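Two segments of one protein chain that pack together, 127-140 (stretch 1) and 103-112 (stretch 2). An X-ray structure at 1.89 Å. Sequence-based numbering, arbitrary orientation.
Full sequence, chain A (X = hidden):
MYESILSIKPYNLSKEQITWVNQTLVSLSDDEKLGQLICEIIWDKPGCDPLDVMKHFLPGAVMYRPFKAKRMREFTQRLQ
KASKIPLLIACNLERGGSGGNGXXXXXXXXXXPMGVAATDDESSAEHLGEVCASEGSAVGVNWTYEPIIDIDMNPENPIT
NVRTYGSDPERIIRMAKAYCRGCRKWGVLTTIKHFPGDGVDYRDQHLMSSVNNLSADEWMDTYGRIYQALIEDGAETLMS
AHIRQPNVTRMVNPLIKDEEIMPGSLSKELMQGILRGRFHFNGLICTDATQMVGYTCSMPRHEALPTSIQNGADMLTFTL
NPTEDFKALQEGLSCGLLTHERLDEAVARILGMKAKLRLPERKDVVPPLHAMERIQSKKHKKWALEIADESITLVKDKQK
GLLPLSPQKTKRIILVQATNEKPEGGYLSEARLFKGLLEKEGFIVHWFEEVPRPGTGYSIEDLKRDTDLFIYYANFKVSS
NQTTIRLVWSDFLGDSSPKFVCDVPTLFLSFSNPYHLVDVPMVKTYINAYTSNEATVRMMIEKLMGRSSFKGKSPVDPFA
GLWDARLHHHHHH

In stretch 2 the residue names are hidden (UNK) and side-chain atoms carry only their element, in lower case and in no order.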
# COMPACT_ATOMS: atom_id res chain seq x y z
N HIS A 127 5.91 -0.26 15.03
CA HIS A 127 7.24 0.08 14.54
C HIS A 127 7.22 0.43 13.06
O HIS A 127 7.86 1.40 12.64
CB HIS A 127 8.22 -1.06 14.82
CG HIS A 127 8.48 -1.28 16.28
ND1 HIS A 127 9.04 -2.43 16.77
CD2 HIS A 127 8.27 -0.47 17.34
CE1 HIS A 127 9.15 -2.34 18.08
NE2 HIS A 127 8.69 -1.16 18.46
N LEU A 128 6.49 -0.35 12.26
CA LEU A 128 6.34 -0.01 10.85
C LEU A 128 5.82 1.42 10.68
O LEU A 128 6.36 2.20 9.90
CB LEU A 128 5.39 -0.99 10.16
CG LEU A 128 5.08 -0.67 8.70
CD1 LEU A 128 6.34 -0.78 7.85
CD2 LEU A 128 3.99 -1.60 8.19
N GLY A 129 4.75 1.75 11.40
CA GLY A 129 4.20 3.09 11.31
C GLY A 129 5.19 4.16 11.74
O GLY A 129 5.28 5.23 11.11
N GLU A 130 5.95 3.91 12.81
CA GLU A 130 6.97 4.86 13.23
C GLU A 130 8.00 5.10 12.13
O GLU A 130 8.38 6.25 11.87
CB GLU A 130 7.67 4.37 14.51
CG GLU A 130 6.86 4.56 15.76
CD GLU A 130 7.71 4.80 16.99
OE1 GLU A 130 8.58 5.69 16.96
OE2 GLU A 130 7.51 4.11 18.01
N VAL A 131 8.47 4.04 11.47
CA VAL A 131 9.47 4.24 10.42
C VAL A 131 8.87 5.07 9.29
O VAL A 131 9.50 6.01 8.79
CB VAL A 131 10.01 2.90 9.90
CG1 VAL A 131 11.00 3.14 8.75
CG2 VAL A 131 10.69 2.14 11.01
N CYS A 132 7.66 4.73 8.87
CA CYS A 132 7.03 5.47 7.79
C CYS A 132 6.92 6.94 8.13
O CYS A 132 7.32 7.81 7.34
CB CYS A 132 5.64 4.90 7.49
SG CYS A 132 5.57 3.18 6.93
N ALA A 133 6.38 7.25 9.30
CA ALA A 133 6.11 8.63 9.67
C ALA A 133 7.39 9.35 10.08
O ALA A 133 7.57 10.54 9.77
CB ALA A 133 5.08 8.67 10.79
N SER A 134 8.29 8.65 10.77
CA SER A 134 9.56 9.26 11.16
C SER A 134 10.36 9.68 9.94
O SER A 134 10.83 10.83 9.85
CB SER A 134 10.37 8.30 12.03
OG SER A 134 11.61 8.88 12.38
N GLU A 135 10.52 8.78 8.97
CA GLU A 135 11.30 9.10 7.79
C GLU A 135 10.55 10.05 6.86
O GLU A 135 11.13 10.98 6.31
CB GLU A 135 11.70 7.80 7.08
CG GLU A 135 12.53 6.90 8.00
CD GLU A 135 13.26 5.79 7.28
OE1 GLU A 135 12.96 5.55 6.09
OE2 GLU A 135 14.14 5.16 7.91
N GLY A 136 9.23 9.85 6.72
CA GLY A 136 8.45 10.76 5.91
C GLY A 136 8.45 12.18 6.46
O GLY A 136 8.64 13.14 5.71
N SER A 137 8.23 12.33 7.76
CA SER A 137 8.12 13.68 8.32
C SER A 137 9.45 14.42 8.24
O SER A 137 9.45 15.66 8.17
CB SER A 137 7.63 13.64 9.77
OG SER A 137 8.51 12.94 10.64
N ALA A 138 10.57 13.70 8.23
CA ALA A 138 11.87 14.36 8.10
C ALA A 138 11.98 15.17 6.81
O ALA A 138 12.69 16.18 6.77
CB ALA A 138 12.99 13.33 8.15
N VAL A 139 11.30 14.73 5.75
CA VAL A 139 11.39 15.40 4.47
C VAL A 139 10.16 16.24 4.17
O VAL A 139 10.06 16.81 3.08
CB VAL A 139 11.65 14.40 3.33
CG1 VAL A 139 12.85 13.52 3.64
CG2 VAL A 139 10.42 13.54 3.05
N GLY A 140 9.20 16.32 5.10
CA GLY A 140 8.06 17.20 4.94
C GLY A 140 6.73 16.51 4.72
O GLY A 140 5.71 17.21 4.65
N UNK A 103 6.66 5.55 -1.13
CA UNK A 103 7.65 6.00 -0.18
C UNK A 103 8.73 6.81 -0.88
O UNK A 103 8.48 7.49 -1.87
N UNK A 104 9.95 6.72 -0.36
CA UNK A 104 11.08 7.41 -0.95
C UNK A 104 12.10 6.39 -1.44
O UNK A 104 12.14 5.24 -1.01
c UNK A 104 12.19 7.79 1.34
c UNK A 104 11.72 8.39 0.04
c UNK A 104 11.13 9.85 2.90
s UNK A 104 12.68 9.03 2.58
N UNK A 105 12.93 6.84 -2.38
CA UNK A 105 13.87 5.94 -3.03
C UNK A 105 14.88 5.36 -2.04
O UNK A 105 15.25 4.18 -2.15
c UNK A 105 14.58 6.70 -4.16
o UNK A 105 17.47 6.71 -6.22
c UNK A 105 15.66 5.92 -4.88
c UNK A 105 16.24 6.72 -6.04
o UNK A 105 15.44 7.37 -6.75
N UNK A 106 15.33 6.16 -1.07
CA UNK A 106 16.43 5.77 -0.19
C UNK A 106 16.03 5.69 1.28
O UNK A 106 16.90 5.80 2.16
c UNK A 106 17.17 8.19 -0.41
c UNK A 106 17.60 6.73 -0.37
o UNK A 106 18.06 9.06 -0.55
o UNK A 106 15.95 8.46 -0.31
N UNK A 107 14.76 5.47 1.59
CA UNK A 107 14.34 5.22 2.95
C UNK A 107 14.54 3.77 3.35
O UNK A 107 15.05 2.94 2.60
N UNK A 108 14.09 3.45 4.56
CA UNK A 108 14.21 2.10 5.11
C UNK A 108 13.04 1.24 4.65
O UNK A 108 11.88 1.53 4.98
c UNK A 108 14.48 0.73 7.18
o UNK A 108 15.33 2.98 7.07
c UNK A 108 14.26 2.13 6.63
N UNK A 109 13.34 0.16 3.94
CA UNK A 109 12.36 -0.87 3.60
C UNK A 109 12.27 -1.83 4.78
O UNK A 109 13.18 -2.64 4.99
c UNK A 109 11.02 -4.09 0.03
c UNK A 109 11.96 -3.21 0.55
c UNK A 109 11.72 -2.54 1.74
c UNK A 109 12.76 -1.58 2.31
c UNK A 109 9.59 -3.65 1.89
o UNK A 109 8.88 -5.16 0.22
c UNK A 109 9.84 -4.30 0.71
c UNK A 109 10.52 -2.78 2.40
N UNK A 110 11.19 -1.75 5.55
CA UNK A 110 11.01 -2.58 6.74
C UNK A 110 10.44 -3.93 6.34
O UNK A 110 11.12 -4.96 6.41
c UNK A 110 10.10 -1.89 7.77
c UNK A 110 9.85 -2.80 8.98
c UNK A 110 10.72 -0.56 8.22
N UNK A 111 9.18 -3.94 5.91
CA UNK A 111 8.49 -5.17 5.56
C UNK A 111 7.18 -4.82 4.87
O UNK A 111 6.64 -3.72 5.04
c UNK A 111 8.21 -6.04 6.79
N UNK A 112 6.67 -5.77 4.09
CA UNK A 112 5.29 -5.68 3.65
C UNK A 112 4.38 -5.75 4.88
O UNK A 112 4.77 -6.29 5.92
c UNK A 112 4.95 -6.81 2.68
o UNK A 112 5.01 -8.08 3.33

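Position 103 has no side-chain atoms, and its phi/psi of 81/-148 would jam a CB against the preceding carbonyl oxygen; it is Gly 103, a choice the backbone alone dictates. Position 104 carries two carbons, a sulfur and a last carbon in an unbranched chain. The terminal carbon beyond the sulfur is 3.6 Å from Glu 135 O, 4.1 Å from Gly 136 CA and 3.8 Å from Val 139 CG2. That is Met 104, with CE for that carbon and p, t, p for its rotamer. The chain meets the helix end-on, through its terminal methyl, near Gly 136, where no side chain intervenes.

Position 105 shows three carbons, the third bearing two oxygens, all out of reach of stretch 1: Glu 105, exposed. Position 106 has two carbons, the second with two oxygens, and touches nothing on the helix: Asp 106. Position 107 has no side-chain atoms, and its CA lies 3.4 Å from Glu 135 OE1. An ideal CB at position 107 would point toward the helix and lie 3.0 Å from Glu 135 OE1, a clash, so the carboxylate occupies the space a side chain would need. This is Gly 107, which closes the type I turn begun at Met 104.

Position 108 has one carbon carrying an oxygen and a carbon, a branch at CB. The oxygen sits 2.6 Å from Glu 135 OE2 and CB is 4.0 Å from Val 131 CG1; with both a hydroxyl and a methyl, it is Thr 108. Position 109 bears a carbon and a six-carbon ring with one oxygen, its CA-to-CB bond pointing away from the helix: Tyr 109. Position 110 has a carbon carrying two carbons. Its CB is 3.9 Å from Leu 128 CD1 and one of its methyls lies 3.7 Å from Val 131 CG1, as fits Val 110, whose CG2 is that methyl. Position 111 has a single carbon, its CA-to-CB bond sideways, and its backbone O lies 4.1 Å from Leu 128 CD1: Ala 111. Position 112 has one carbon and one oxygen, its CA-to-CB bond pointing away from stretch 1: Ser 112, an N-cap for the helix that follows.

The contact is a polar clamp set between two apolar patches. Glu 135 receives two hydrogen bonds from one residue, Thr 108 N to Glu 135 OE1 at 2.8 Å, almost linear at 176°, and Thr 108 OG1 to Glu 135 OE2 at 2.6 Å, fixing both backbone and side chain. Leu 128 and Val 131 pack on Val 110 to one side; farther along, Met 104 CE rests against Glu 135 O, Gly 136 CA and Val 139 CG2.

Stretch 2, residues 103-112: GMEDGTYVAS
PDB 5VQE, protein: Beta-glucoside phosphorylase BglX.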